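UDP-N-acetylglucosamine pyrophosphorylase (Entamoeba histolytica, PDB 3OC9) probably catalyses the uridylyl transfer from UTP to N-acetyl-alpha-D-glucosamine 1-phosphate that yields UDP-N-acetylglucosamine and diphosphate. Local coordinates at residues Tyr24-Glu29 with Leu82-Tyr86; Lys192-Asn197 with Ser384-Glu388; Ile213-Lys219 with Glu253-Gly259. All coordinates share one frame. Where two conformers were deposited one is given. Residues are numbered along the deposited sequence.

Interaction 1: residues Tyr24-Glu29 with Leu82-Tyr86. With SO4 (sulfate ion), chain B.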
ATOM      1  N   TYR A  24      -9.886  17.926   4.030  1.00 25.91           N
ATOM      2  CA  TYR A  24     -10.817  16.792   3.803  1.00 26.11           C
ATOM      3  C   TYR A  24     -11.862  17.113   2.711  1.00 26.53           C
ATOM      4  O   TYR A  24     -12.065  16.327   1.777  1.00 25.11           O
ATOM      5  CB  TYR A  24     -11.498  16.404   5.130  1.00 26.02           C
ATOM      6  CG  TYR A  24     -12.584  15.333   5.053  1.00 27.05           C
ATOM      7  CD1 TYR A  24     -12.259  13.977   5.113  1.00 26.70           C
ATOM      8  CD2 TYR A  24     -13.927  15.684   4.966  1.00 26.40           C
ATOM      9  CE1 TYR A  24     -13.253  12.981   5.058  1.00 27.95           C
ATOM     10  CE2 TYR A  24     -14.929  14.696   4.903  1.00 28.10           C
ATOM     11  CZ  TYR A  24     -14.581  13.350   4.945  1.00 26.98           C
ATOM     12  OH  TYR A  24     -15.572  12.379   4.896  1.00 29.46           O
ATOM     13  N   TYR A  25     -12.534  18.262   2.827  1.00 27.72           N
ATOM     14  CA  TYR A  25     -13.550  18.644   1.824  1.00 28.84           C
ATOM     15  C   TYR A  25     -12.999  18.977   0.429  1.00 28.26           C
ATOM     16  O   TYR A  25     -13.668  18.706  -0.577  1.00 28.52           O
ATOM     17  CB  TYR A  25     -14.511  19.735   2.350  1.00 29.93           C
ATOM     18  CG  TYR A  25     -15.389  19.224   3.476  1.00 31.94           C
ATOM     19  CD1 TYR A  25     -16.334  18.221   3.248  1.00 33.67           C
ATOM     20  CD2 TYR A  25     -15.250  19.713   4.776  1.00 35.15           C
ATOM     21  CE1 TYR A  25     -17.123  17.728   4.279  1.00 35.99           C
ATOM     22  CE2 TYR A  25     -16.040  19.225   5.821  1.00 36.56           C
ATOM     23  CZ  TYR A  25     -16.968  18.224   5.562  1.00 37.35           C
ATOM     24  OH  TYR A  25     -17.772  17.729   6.572  1.00 41.19           O
ATOM     25  N   ARG A  26     -11.786  19.531   0.352  1.00 27.41           N
ATOM     26  CA  ARG A  26     -11.131  19.725  -0.958  1.00 26.95           C
ATOM     27  C   ARG A  26     -10.822  18.367  -1.632  1.00 25.77           C
ATOM     28  O   ARG A  26     -10.898  18.228  -2.871  1.00 24.37           O
ATOM     29  CB  ARG A  26      -9.862  20.584  -0.821  1.00 27.25           C
ATOM     30  CG  ARG A  26      -9.042  20.814  -2.119  1.00 28.52           C
ATOM     31  CD  ARG A  26      -9.802  21.608  -3.183  1.00 30.13           C
ATOM     32  NE  ARG A  26      -8.959  21.860  -4.355  1.00 31.94           N
ATOM     33  CZ  ARG A  26      -9.411  22.233  -5.549  1.00 33.96           C
ATOM     34  NH1 ARG A  26     -10.715  22.407  -5.749  1.00 35.98           N
ATOM     35  NH2 ARG A  26      -8.553  22.427  -6.549  1.00 35.19           N
ATOM     36  N   GLY A  27     -10.476  17.372  -0.807  1.00 24.78           N
ATOM     37  CA  GLY A  27     -10.271  15.996  -1.296  1.00 23.80           C
ATOM     38  C   GLY A  27     -11.549  15.403  -1.902  1.00 23.85           C
ATOM     39  O   GLY A  27     -11.510  14.838  -3.000  1.00 22.99           O
ATOM     40  N   LEU A  28     -12.674  15.524  -1.194  1.00 23.92           N
ATOM     41  CA  LEU A  28     -13.972  15.063  -1.728  1.00 24.76           C
ATOM     42  C   LEU A  28     -14.350  15.779  -3.045  1.00 25.45           C
ATOM     43  O   LEU A  28     -14.884  15.144  -3.964  1.00 24.65           O
ATOM     44  CB  LEU A  28     -15.113  15.198  -0.679  1.00 24.88           C
ATOM     45  CG  LEU A  28     -15.124  14.271   0.558  1.00 24.30           C
ATOM     46  CD1 LEU A  28     -16.386  14.502   1.420  1.00 27.51           C
ATOM     47  CD2 LEU A  28     -15.005  12.773   0.201  1.00 23.05           C
ATOM     48  N   GLU A  29     -14.069  17.084  -3.133  1.00 26.26           N
ATOM     49  CA  GLU A  29     -14.301  17.852  -4.373  0.50 27.11           C
ATOM     50  C   GLU A  29     -13.493  17.306  -5.563  1.00 26.64           C
ATOM     51  O   GLU A  29     -14.038  17.093  -6.662  1.00 26.41           O
ATOM     52  CB  GLU A  29     -14.004  19.348  -4.160  0.50 28.00           C
ATOM     53  CG  GLU A  29     -14.147  20.224  -5.428  0.50 30.45           C
ATOM     54  CD  GLU A  29     -15.591  20.406  -5.879  0.50 33.39           C
ATOM     55  OE1 GLU A  29     -16.506  20.293  -5.038  0.50 34.86           O
ATOM     56  OE2 GLU A  29     -15.811  20.674  -7.080  0.50 35.42           O
ATOM     57  N   LEU A  82     -19.443   9.189  -0.587  1.00 25.43           N
ATOM     58  CA  LEU A  82     -19.191  10.417   0.189  1.00 25.66           C
ATOM     59  C   LEU A  82     -18.983  11.661  -0.701  1.00 26.50           C
ATOM     60  O   LEU A  82     -19.534  12.749  -0.413  1.00 26.57           O
ATOM     61  CB  LEU A  82     -18.007  10.218   1.165  1.00 25.05           C
ATOM     62  CG  LEU A  82     -18.213   9.242   2.340  1.00 25.01           C
ATOM     63  CD1 LEU A  82     -16.944   9.110   3.221  1.00 25.76           C
ATOM     64  CD2 LEU A  82     -19.398   9.681   3.227  1.00 25.11           C
ATOM     65  N   ALA A  83     -18.190  11.503  -1.763  1.00 25.64           N
ATOM     66  CA  ALA A  83     -17.970  12.567  -2.735  1.00 26.84           C
ATOM     67  C   ALA A  83     -19.273  12.969  -3.457  1.00 28.09           C
ATOM     68  O   ALA A  83     -19.497  14.165  -3.714  1.00 28.70           O
ATOM     69  CB  ALA A  83     -16.894  12.163  -3.752  1.00 26.17           C
ATOM     70  N   SER A  84     -20.097  11.972  -3.795  1.00 28.45           N
ATOM     71  CA  SER A  84     -21.379  12.224  -4.481  0.70 29.52           C
ATOM     72  C   SER A  84     -22.359  12.989  -3.585  1.00 30.38           C
ATOM     73  O   SER A  84     -23.036  13.921  -4.059  1.00 31.05           O
ATOM     74  CB  SER A  84     -22.005  10.913  -5.001  0.70 29.37           C
ATOM     75  OG  SER A  84     -23.275  11.138  -5.627  0.70 30.55           O
ATOM     76  N   GLU A  85     -22.428  12.616  -2.306  1.00 30.81           N
ATOM     77  CA  GLU A  85     -23.314  13.293  -1.341  1.00 32.51           C
ATOM     78  C   GLU A  85     -22.887  14.749  -1.076  1.00 33.34           C
ATOM     79  O   GLU A  85     -23.737  15.633  -0.873  1.00 33.51           O
ATOM     80  CB  GLU A  85     -23.422  12.496  -0.031  1.00 32.74           C
ATOM     81  CG  GLU A  85     -24.030  11.090  -0.208  1.00 36.05           C
ATOM     82  CD  GLU A  85     -24.160  10.267   1.080  1.00 40.19           C
ATOM     83  OE1 GLU A  85     -23.548  10.615   2.109  1.00 42.28           O
ATOM     84  OE2 GLU A  85     -24.888   9.244   1.054  1.00 43.64           O
ATOM     85  N   TYR A  86     -21.571  14.992  -1.089  1.00 32.73           N
ATOM     86  CA  TYR A  86     -21.011  16.331  -0.887  1.00 33.74           C
ATOM     87  C   TYR A  86     -21.257  17.294  -2.063  1.00 34.70           C
ATOM     88  O   TYR A  86     -21.703  18.432  -1.859  1.00 35.70           O
ATOM     89  CB  TYR A  86     -19.504  16.231  -0.579  1.00 33.03           C
ATOM     90  CG  TYR A  86     -18.775  17.563  -0.481  1.00 34.81           C
ATOM     91  CD1 TYR A  86     -19.007  18.438   0.588  1.00 37.12           C
ATOM     92  CD2 TYR A  86     -17.857  17.955  -1.462  1.00 35.87           C
ATOM     93  CE1 TYR A  86     -18.335  19.665   0.675  1.00 37.66           C
ATOM     94  CE2 TYR A  86     -17.180  19.179  -1.377  1.00 36.79           C
ATOM     95  CZ  TYR A  86     -17.426  20.021  -0.305  1.00 37.66           C
ATOM     96  OH  TYR A  86     -16.763  21.229  -0.223  1.00 39.76           O
TER
HETATM   97  S   SO4 B 402     -11.204  23.848  -8.999  1.00 89.07           S
HETATM   98  O1  SO4 B 402     -10.881  22.425  -9.135  1.00 88.17           O
HETATM   99  O2  SO4 B 402      -9.967  24.624  -8.907  1.00 89.04           O
HETATM  100  O3  SO4 B 402     -11.971  24.288 -10.161  1.00 89.86           O
HETATM  101  O4  SO4 B 402     -12.002  24.055  -7.792  1.00 88.97           O

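Interaction 2: residues Lys192-Asn197 with Ser384-Glu388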
ATOM      1  N   LYS A 192      -6.175   3.520   4.008  1.00 18.87           N
ATOM      2  CA  LYS A 192      -7.340   4.344   3.614  1.00 18.37           C
ATOM      3  C   LYS A 192      -7.512   4.516   2.068  1.00 18.66           C
ATOM      4  O   LYS A 192      -8.446   5.171   1.613  1.00 19.66           O
ATOM      5  CB  LYS A 192      -7.330   5.724   4.333  1.00 18.97           C
ATOM      6  CG  LYS A 192      -7.649   5.696   5.866  1.00 18.22           C
ATOM      7  CD  LYS A 192      -7.574   7.152   6.434  1.00 19.49           C
ATOM      8  CE  LYS A 192      -7.971   7.239   7.930  1.00 21.90           C
ATOM      9  NZ  LYS A 192      -7.923   8.695   8.416  1.00 19.85           N
ATOM     10  N   ASP A 193      -6.616   3.940   1.260  1.00 17.89           N
ATOM     11  CA  ASP A 193      -6.755   4.016  -0.216  1.00 17.99           C
ATOM     12  C   ASP A 193      -6.702   5.479  -0.687  1.00 18.23           C
ATOM     13  O   ASP A 193      -5.751   6.177  -0.299  1.00 17.96           O
ATOM     14  CB  ASP A 193      -7.981   3.194  -0.714  1.00 18.32           C
ATOM     15  CG  ASP A 193      -7.837   1.682  -0.406  1.00 21.32           C
ATOM     16  OD1 ASP A 193      -6.718   1.145  -0.545  1.00 23.98           O
ATOM     17  OD2 ASP A 193      -8.826   1.011  -0.029  1.00 24.24           O
ATOM     18  N   VAL A 194      -7.677   5.963  -1.471  1.00 18.29           N
ATOM     19  CA  VAL A 194      -7.656   7.376  -1.950  1.00 19.08           C
ATOM     20  C   VAL A 194      -8.188   8.328  -0.837  1.00 18.96           C
ATOM     21  O   VAL A 194      -9.336   8.799  -0.875  1.00 19.08           O
ATOM     22  CB  VAL A 194      -8.385   7.547  -3.349  1.00 19.16           C
ATOM     23  CG1 VAL A 194      -8.264   8.997  -3.898  1.00 19.69           C
ATOM     24  CG2 VAL A 194      -7.832   6.561  -4.385  1.00 21.09           C
ATOM     25  N   ASP A 195      -7.327   8.594   0.157  1.00 18.40           N
ATOM     26  CA  ASP A 195      -7.692   9.299   1.412  1.00 19.01           C
ATOM     27  C   ASP A 195      -7.994  10.784   1.113  1.00 19.92           C
ATOM     28  O   ASP A 195      -7.079  11.514   0.730  1.00 19.74           O
ATOM     29  CB  ASP A 195      -6.507   9.162   2.414  1.00 19.53           C
ATOM     30  CG  ASP A 195      -6.734   9.890   3.754  1.00 21.20           C
ATOM     31  OD1 ASP A 195      -7.858  10.366   3.996  1.00 19.63           O
ATOM     32  OD2 ASP A 195      -5.766  10.004   4.568  1.00 20.11           O
ATOM     33  N   PRO A 196      -9.263  11.248   1.293  1.00 19.45           N
ATOM     34  CA  PRO A 196      -9.554  12.670   0.969  1.00 20.49           C
ATOM     35  C   PRO A 196      -8.675  13.677   1.746  1.00 20.23           C
ATOM     36  O   PRO A 196      -8.354  14.756   1.198  1.00 20.17           O
ATOM     37  CB  PRO A 196     -11.050  12.845   1.334  1.00 21.27           C
ATOM     38  CG  PRO A 196     -11.582  11.485   1.574  1.00 22.37           C
ATOM     39  CD  PRO A 196     -10.452  10.500   1.736  1.00 21.29           C
ATOM     40  N   ASN A 197      -8.324  13.346   3.003  1.00 20.11           N
ATOM     41  CA  ASN A 197      -7.412  14.199   3.826  1.00 20.36           C
ATOM     42  C   ASN A 197      -6.071  14.438   3.116  1.00 20.18           C
ATOM     43  O   ASN A 197      -5.548  15.583   3.072  1.00 20.44           O
ATOM     44  CB  ASN A 197      -7.152  13.568   5.223  1.00 19.91           C
ATOM     45  CG  ASN A 197      -8.430  13.382   6.048  1.00 22.52           C
ATOM     46  OD1 ASN A 197      -8.993  14.353   6.565  1.00 24.77           O
ATOM     47  ND2 ASN A 197      -8.879  12.122   6.190  1.00 21.72           N
ATOM     48  N   SER A 384     -18.855   2.594   6.447  1.00 28.46           N
ATOM     49  CA  SER A 384     -18.231   3.761   7.104  1.00 27.67           C
ATOM     50  C   SER A 384     -16.740   3.825   6.691  1.00 27.09           C
ATOM     51  O   SER A 384     -16.078   2.791   6.607  1.00 26.56           O
ATOM     52  CB  SER A 384     -18.394   3.690   8.647  1.00 28.44           C
ATOM     53  OG  SER A 384     -18.153   4.943   9.294  1.00 28.23           O
ATOM     54  N   PHE A 385     -16.249   5.035   6.411  1.00 26.00           N
ATOM     55  CA  PHE A 385     -14.830   5.278   6.086  1.00 24.89           C
ATOM     56  C   PHE A 385     -14.024   5.553   7.371  1.00 25.45           C
ATOM     57  O   PHE A 385     -13.061   4.825   7.682  1.00 25.08           O
ATOM     58  CB  PHE A 385     -14.730   6.428   5.058  1.00 24.97           C
ATOM     59  CG  PHE A 385     -13.305   6.906   4.761  1.00 23.24           C
ATOM     60  CD1 PHE A 385     -12.379   6.062   4.146  1.00 22.41           C
ATOM     61  CD2 PHE A 385     -12.908   8.200   5.099  1.00 23.36           C
ATOM     62  CE1 PHE A 385     -11.059   6.511   3.862  1.00 22.79           C
ATOM     63  CE2 PHE A 385     -11.593   8.655   4.819  1.00 23.32           C
ATOM     64  CZ  PHE A 385     -10.670   7.795   4.211  1.00 22.27           C
ATOM     65  N   GLU A 386     -14.396   6.614   8.089  1.00 25.22           N
ATOM     66  CA  GLU A 386     -13.900   6.882   9.452  1.00 25.54           C
ATOM     67  C   GLU A 386     -15.120   6.618  10.369  1.00 26.65           C
ATOM     68  O   GLU A 386     -15.661   5.497  10.324  1.00 26.07           O
ATOM     69  CB  GLU A 386     -13.288   8.295   9.569  1.00 26.52           C
ATOM     70  CG  GLU A 386     -12.013   8.455   8.665  1.00 25.16           C
ATOM     71  CD  GLU A 386     -11.609   9.889   8.301  1.00 30.46           C
ATOM     72  OE1 GLU A 386     -12.455  10.817   8.329  1.00 30.52           O
ATOM     73  OE2 GLU A 386     -10.412  10.084   7.950  1.00 28.15           O
ATOM     74  N   GLU A 387     -15.581   7.606  11.140  1.00 27.70           N
ATOM     75  CA  GLU A 387     -16.794   7.413  11.999  1.00 29.73           C
ATOM     76  C   GLU A 387     -18.115   7.966  11.417  1.00 30.43           C
ATOM     77  O   GLU A 387     -19.202   7.859  12.053  1.00 31.21           O
ATOM     78  CB  GLU A 387     -16.533   7.954  13.432  1.00 30.70           C
ATOM     79  CG  GLU A 387     -16.728   9.467  13.649  1.00 33.36           C
ATOM     80  CD  GLU A 387     -15.570  10.351  13.165  1.00 37.27           C
ATOM     81  OE1 GLU A 387     -14.722   9.912  12.347  1.00 35.77           O
ATOM     82  OE2 GLU A 387     -15.510  11.515  13.625  1.00 39.48           O
ATOM     83  N   GLU A 388     -18.048   8.530  10.214  1.00 30.05           N
ATOM     84  CA  GLU A 388     -19.181   9.305   9.656  1.00 30.46           C
ATOM     85  C   GLU A 388     -20.446   8.496   9.313  1.00 31.27           C
ATOM     86  O   GLU A 388     -21.546   9.076   9.203  1.00 31.63           O
ATOM     87  CB  GLU A 388     -18.720  10.186   8.467  1.00 30.67           C
ATOM     88  CG  GLU A 388     -18.692   9.505   7.079  1.00 29.16           C
ATOM     89  CD  GLU A 388     -17.696   8.344   6.983  1.00 28.29           C
ATOM     90  OE1 GLU A 388     -16.578   8.458   7.541  1.00 26.78           O
ATOM     91  OE2 GLU A 388     -18.050   7.315   6.357  1.00 27.54           O
TER
HETATM   92  O   HOH W   1     -11.439  13.374   8.583  1.00 32.59           O

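Interaction 3: residues Ile213-Lys219 with Glu253-Gly259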
ATOM      1  N   ILE A 213       4.311   8.741   6.787  1.00 16.44           N
ATOM      2  CA  ILE A 213       5.332   8.178   7.697  1.00 16.16           C
ATOM      3  C   ILE A 213       4.741   7.814   9.063  1.00 17.33           C
ATOM      4  O   ILE A 213       3.687   8.362   9.464  1.00 17.36           O
ATOM      5  CB  ILE A 213       6.619   9.111   7.867  1.00 15.24           C
ATOM      6  CG1 ILE A 213       6.313  10.448   8.593  1.00 15.82           C
ATOM      7  CG2 ILE A 213       7.287   9.384   6.487  1.00 15.29           C
ATOM      8  CD1 ILE A 213       6.339  10.382  10.196  1.00 16.38           C
ATOM      9  N   VAL A 214       5.417   6.898   9.755  1.00 18.26           N
ATOM     10  CA  VAL A 214       5.183   6.665  11.196  1.00 19.37           C
ATOM     11  C   VAL A 214       6.427   7.119  11.988  1.00 19.37           C
ATOM     12  O   VAL A 214       7.565   6.904  11.550  1.00 20.38           O
ATOM     13  CB  VAL A 214       4.828   5.160  11.520  1.00 19.22           C
ATOM     14  CG1 VAL A 214       3.461   4.772  10.922  1.00 21.31           C
ATOM     15  CG2 VAL A 214       5.963   4.147  11.035  1.00 19.37           C
ATOM     16  N   LYS A 215       6.224   7.749  13.146  1.00 20.77           N
ATOM     17  CA  LYS A 215       7.363   8.084  14.037  1.00 22.32           C
ATOM     18  C   LYS A 215       8.092   6.838  14.583  1.00 22.94           C
ATOM     19  O   LYS A 215       7.464   5.980  15.239  1.00 23.19           O
ATOM     20  CB  LYS A 215       6.869   8.918  15.220  1.00 23.74           C
ATOM     21  CG  LYS A 215       6.630  10.374  14.935  1.00 26.79           C
ATOM     22  CD  LYS A 215       6.438  11.083  16.302  1.00 32.50           C
ATOM     23  CE  LYS A 215       6.415  12.575  16.186  1.00 35.15           C
ATOM     24  NZ  LYS A 215       5.958  13.202  17.481  1.00 35.97           N
ATOM     25  N   LYS A 216       9.401   6.726  14.307  1.00 22.22           N
ATOM     26  CA  LYS A 216      10.215   5.530  14.687  1.00 23.01           C
ATOM     27  C   LYS A 216      10.098   5.224  16.195  1.00 24.19           C
ATOM     28  O   LYS A 216      10.246   6.124  17.013  1.00 24.68           O
ATOM     29  CB  LYS A 216      11.688   5.728  14.284  1.00 22.26           C
ATOM     30  CG  LYS A 216      12.653   4.567  14.646  1.00 22.75           C
ATOM     31  CD  LYS A 216      14.013   4.681  13.904  1.00 21.69           C
ATOM     32  CE  LYS A 216      15.047   3.717  14.488  1.00 23.50           C
ATOM     33  NZ  LYS A 216      16.248   3.651  13.560  1.00 23.45           N
ATOM     34  N   GLY A 217       9.825   3.966  16.532  1.00 25.59           N
ATOM     35  CA  GLY A 217       9.532   3.555  17.930  1.00 27.38           C
ATOM     36  C   GLY A 217      10.699   3.111  18.810  1.00 27.95           C
ATOM     37  O   GLY A 217      10.658   3.308  20.042  1.00 28.72           O
ATOM     38  N   PHE A 218      11.721   2.500  18.201  1.00 28.16           N
ATOM     39  CA  PHE A 218      12.916   1.985  18.905  1.00 28.87           C
ATOM     40  C   PHE A 218      14.068   1.755  17.906  1.00 29.59           C
ATOM     41  O   PHE A 218      13.812   1.657  16.701  1.00 28.62           O
ATOM     42  CB  PHE A 218      12.610   0.721  19.774  1.00 30.09           C
ATOM     43  CG  PHE A 218      12.142  -0.495  18.994  1.00 29.37           C
ATOM     44  CD1 PHE A 218      10.833  -0.588  18.525  1.00 29.09           C
ATOM     45  CD2 PHE A 218      13.019  -1.564  18.756  1.00 30.70           C
ATOM     46  CE1 PHE A 218      10.395  -1.716  17.805  1.00 27.56           C
ATOM     47  CE2 PHE A 218      12.599  -2.694  18.053  1.00 30.09           C
ATOM     48  CZ  PHE A 218      11.287  -2.776  17.564  1.00 29.85           C
ATOM     49  N   LYS A 219      15.312   1.685  18.398  1.00 30.49           N
ATOM     50  CA  LYS A 219      16.521   1.650  17.531  1.00 31.33           C
ATOM     51  C   LYS A 219      16.546   0.500  16.504  1.00 31.93           C
ATOM     52  O   LYS A 219      16.941   0.689  15.335  1.00 30.71           O
ATOM     53  CB  LYS A 219      17.808   1.637  18.381  1.00 32.69           C
ATOM     54  CG  LYS A 219      19.132   1.558  17.578  1.00 34.20           C
ATOM     55  CD  LYS A 219      20.342   1.430  18.519  1.00 38.85           C
ATOM     56  CE  LYS A 219      21.663   1.180  17.785  1.00 40.43           C
ATOM     57  NZ  LYS A 219      21.706  -0.119  17.030  1.00 40.41           N
ATOM     58  N   GLU A 253      13.713  10.950  21.866  1.00 32.39           N
ATOM     59  CA  GLU A 253      13.249  10.981  20.452  1.00 32.05           C
ATOM     60  C   GLU A 253      14.412  10.802  19.454  1.00 30.24           C
ATOM     61  O   GLU A 253      15.514  11.284  19.695  1.00 30.56           O
ATOM     62  CB  GLU A 253      12.517  12.298  20.165  1.00 32.12           C
ATOM     63  CG  GLU A 253      11.203  12.475  20.933  1.00 36.60           C
ATOM     64  CD  GLU A 253       9.985  12.297  20.049  1.00 42.55           C
ATOM     65  OE1 GLU A 253       9.723  13.183  19.190  1.00 45.53           O
ATOM     66  OE2 GLU A 253       9.282  11.271  20.195  1.00 45.59           O
ATOM     67  N   PHE A 254      14.168  10.121  18.328  1.00 28.52           N
ATOM     68  CA  PHE A 254      15.199   9.979  17.276  1.00 27.27           C
ATOM     69  C   PHE A 254      15.283  11.223  16.388  1.00 26.73           C
ATOM     70  O   PHE A 254      14.246  11.796  16.025  1.00 26.75           O
ATOM     71  CB  PHE A 254      14.960   8.718  16.429  1.00 27.02           C
ATOM     72  CG  PHE A 254      15.235   7.438  17.177  1.00 28.03           C
ATOM     73  CD1 PHE A 254      16.517   6.879  17.173  1.00 28.57           C
ATOM     74  CD2 PHE A 254      14.226   6.814  17.917  1.00 28.15           C
ATOM     75  CE1 PHE A 254      16.803   5.710  17.897  1.00 29.64           C
ATOM     76  CE2 PHE A 254      14.498   5.651  18.636  1.00 30.07           C
ATOM     77  CZ  PHE A 254      15.785   5.095  18.624  1.00 30.07           C
ATOM     78  N   ILE A 255      16.516  11.664  16.102  1.00 25.66           N
ATOM     79  CA  ILE A 255      16.809  12.767  15.168  0.50 25.47           C
ATOM     80  C   ILE A 255      16.252  12.461  13.771  1.00 24.37           C
ATOM     81  O   ILE A 255      15.617  13.312  13.121  1.00 24.70           O
ATOM     82  CB  ILE A 255      18.346  12.972  15.067  0.50 25.24           C
ATOM     83  CG1 ILE A 255      18.910  13.425  16.408  0.50 27.17           C
ATOM     84  CG2 ILE A 255      18.717  13.988  13.968  0.50 25.61           C
ATOM     85  CD1 ILE A 255      18.614  14.856  16.712  0.50 27.32           C
ATOM     86  N   TYR A 256      16.530  11.238  13.314  1.00 23.73           N
ATOM     87  CA  TYR A 256      15.996  10.680  12.053  1.00 22.72           C
ATOM     88  C   TYR A 256      14.819   9.734  12.366  1.00 21.54           C
ATOM     89  O   TYR A 256      14.985   8.508  12.486  1.00 21.74           O
ATOM     90  CB  TYR A 256      17.108   9.969  11.271  1.00 22.45           C
ATOM     91  CG  TYR A 256      18.208  10.918  10.792  1.00 24.32           C
ATOM     92  CD1 TYR A 256      18.142  11.506   9.520  1.00 23.01           C
ATOM     93  CD2 TYR A 256      19.306  11.227  11.608  1.00 26.11           C
ATOM     94  CE1 TYR A 256      19.149  12.404   9.077  1.00 25.57           C
ATOM     95  CE2 TYR A 256      20.314  12.118  11.173  1.00 27.80           C
ATOM     96  CZ  TYR A 256      20.227  12.690   9.907  1.00 27.59           C
ATOM     97  OH  TYR A 256      21.222  13.565   9.483  1.00 28.25           O
ATOM     98  N   ASN A 257      13.630  10.325  12.496  1.00 20.82           N
ATOM     99  CA  ASN A 257      12.434   9.626  13.007  1.00 20.78           C
ATOM    100  C   ASN A 257      11.327   9.350  11.971  1.00 20.49           C
ATOM    101  O   ASN A 257      10.244   8.865  12.329  1.00 19.68           O
ATOM    102  CB  ASN A 257      11.850  10.366  14.241  1.00 21.77           C
ATOM    103  CG  ASN A 257      11.281  11.751  13.906  1.00 23.32           C
ATOM    104  OD1 ASN A 257      11.492  12.303  12.812  1.00 21.94           O
ATOM    105  ND2 ASN A 257      10.531  12.317  14.858  1.00 25.43           N
ATOM    106  N   CYS A 258      11.595   9.638  10.696  1.00 19.23           N
ATOM    107  CA  CYS A 258      10.557   9.491   9.642  1.00 19.75           C
ATOM    108  C   CYS A 258      10.551   8.078   9.021  1.00 19.93           C
ATOM    109  O   CYS A 258      11.253   7.817   8.027  1.00 19.91           O
ATOM    110  CB  CYS A 258      10.747  10.584   8.552  1.00 19.60           C
ATOM    111  SG  CYS A 258      10.390  12.309   9.109  1.00 22.27           S
ATOM    112  N   GLY A 259       9.767   7.162   9.604  1.00 19.20           N
ATOM    113  CA  GLY A 259       9.662   5.776   9.095  1.00 19.22           C
ATOM    114  C   GLY A 259       8.821   5.650   7.821  1.00 19.40           C
ATOM    115  O   GLY A 259       7.610   5.882   7.855  1.00 19.14           O
TER
HETATM  116  O   HOH W   2      16.911   6.349  12.551  1.00 20.65           O

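Interaction 1: residues Tyr24-Glu29 with Leu82-Tyr86
Two helices, 21-32 and 68-87 of this GT-A-type nucleotidyltransferase, cross almost at right angles here. The segments 24-29 and 82-86 run at 95° to each other, with axes 9.3 Å apart at closest approach. The contact is mainly apolar. Leu28 is its centre and points its CA-CB bond at the other helix. Its CD2 lies 4.1 Å from Leu82 CB and 4.4 Å from Ala83 CB, and its CB lies 4.0 Å from Tyr86 CD2. The small Ala83 lets the backbones come close: Leu28 CA and Ala83 CA are 4.8 Å apart, and the Ala83 CB methyl fits against Leu28 O at 3.6 Å. Pro196 of helix 196-204 also packs on Leu28. Tyr25 CD1 touches Tyr86 CE1 at 3.6 Å. Their rings are inclined by 24° but slid apart, centroids 5.3 Å from each other, so they barely overlap. Glu29 OE1 lies 3.9 Å from Tyr86 CE2. Arg26 points away from helix 68-87. It forms a salt bridge with Asp203, and Arg26 NH1 donates a hydrogen bond to sulfate O4 at 2.9 Å.

Interaction 2: residues Lys192-Asn197 with Ser384-Glu388
One carboxylate oxygen, Glu386 OE2, takes bonds from two side chains of the segment 192-197. Lys192 NZ makes a salt bridge to it at 2.9 Å. Asn197 ND2 adds a weak hydrogen bond at 3.1 Å. The contact joins the N-terminal end of helix 196-204, in the GT-A-type fold, to a loop late in the chain. Asp195 is the N-cap of that helix. Its OD1 accepts from Asn197 N at 3.2 Å and from Asn197 ND2 at 3.0 Å, while its OD2 belongs to a salt bridge with Lys212. Asn197 ND2 thus links the cap to Glu386. The Phe385 ring fills the space beside this polar group. Its CZ lies 3.7 Å from Pro196 CD, and Lys192 O and Asp195 OD1 sit at the ring edge. Glu388 folds back on its own loop, receiving Phe385 N on OE2 and Glu386 N on OE1, both at 2.9 Å. A water donates to Glu386 OE1 at 2.8 Å and, weakly, to Asn197 OD1 at 3.3 Å.

Interaction 3: residues Ile213-Lys219 with Glu253-Gly259
Glu253 starts the second segment with a distant charge pairing: its OE1 is 4.1 Å from Lys215 NZ, beyond a salt bridge. Phe254 comes next and makes the main side-chain contact. Lys216 CE lies over one face of the Phe254 ring, 4.3 Å from the centroid and 8° off the normal, a CH-pi contact. Lys216 NZ is 5.1 Å from the centroid of the Phe254 ring, a long cation-pi pair and at most a weak attraction. The same ring reaches the loop beyond, where Phe254 CZ is 3.5 Å from Lys219 N. Tyr256 contributes its backbone. A water donates to Tyr256 O at 2.9 Å and accepts from Lys216 NZ at 3.0 Å; Lys216 NZ also has a hydrogen bond with Asn246 OD1. At Asn257 the two backbones join: Lys216 N donates to Asn257 O at 3.0 Å, and Lys215 CA makes a CA-H...O contact with the same oxygen at 3.4 Å. Cys258 forms a non-hydrogen-bonded pair with Lys215, and its CB lies 4.2 Å from Ile213 CG2. Gly259 closes the segment as the hydrogen-bonded partner of Val214. Val214 N donates to Gly259 O at 3.1 Å, and Gly259 N donates to Val214 O at 2.9 Å. A CB on Gly259 would clash with Val214 O. This is an antiparallel strand pairing, 209-215 with 258-261, within the mixed central sheet of a GT-A-type nucleotidyltransferase.

Interactions 1 and 2 form one continuous packed region, with centres 11 Å apart. Helix 21-32 meets the start of helix 196-204 through Leu28 CD2 and Pro196 CG, 3.9 Å apart, and through Tyr24 CB and Asn197 OD1, 3.5 Å apart. Helix 68-87 meets the late loop where Leu82 CD1 lies 3.8 Å from Glu388 OE2. Interaction 3 is separate. Its nearest atoms are about 10 Å from interaction 2 and about 17 Å from interaction 1. The chain still connects interactions 2 and 3: strand 209-215 follows helix 196-204, and interaction 3 is nested in the loop closed by interaction 2. None of the three contacts holds a substrate. The sulfate on Arg26, probably from the crystallisation liquor, is no evidence of the active site.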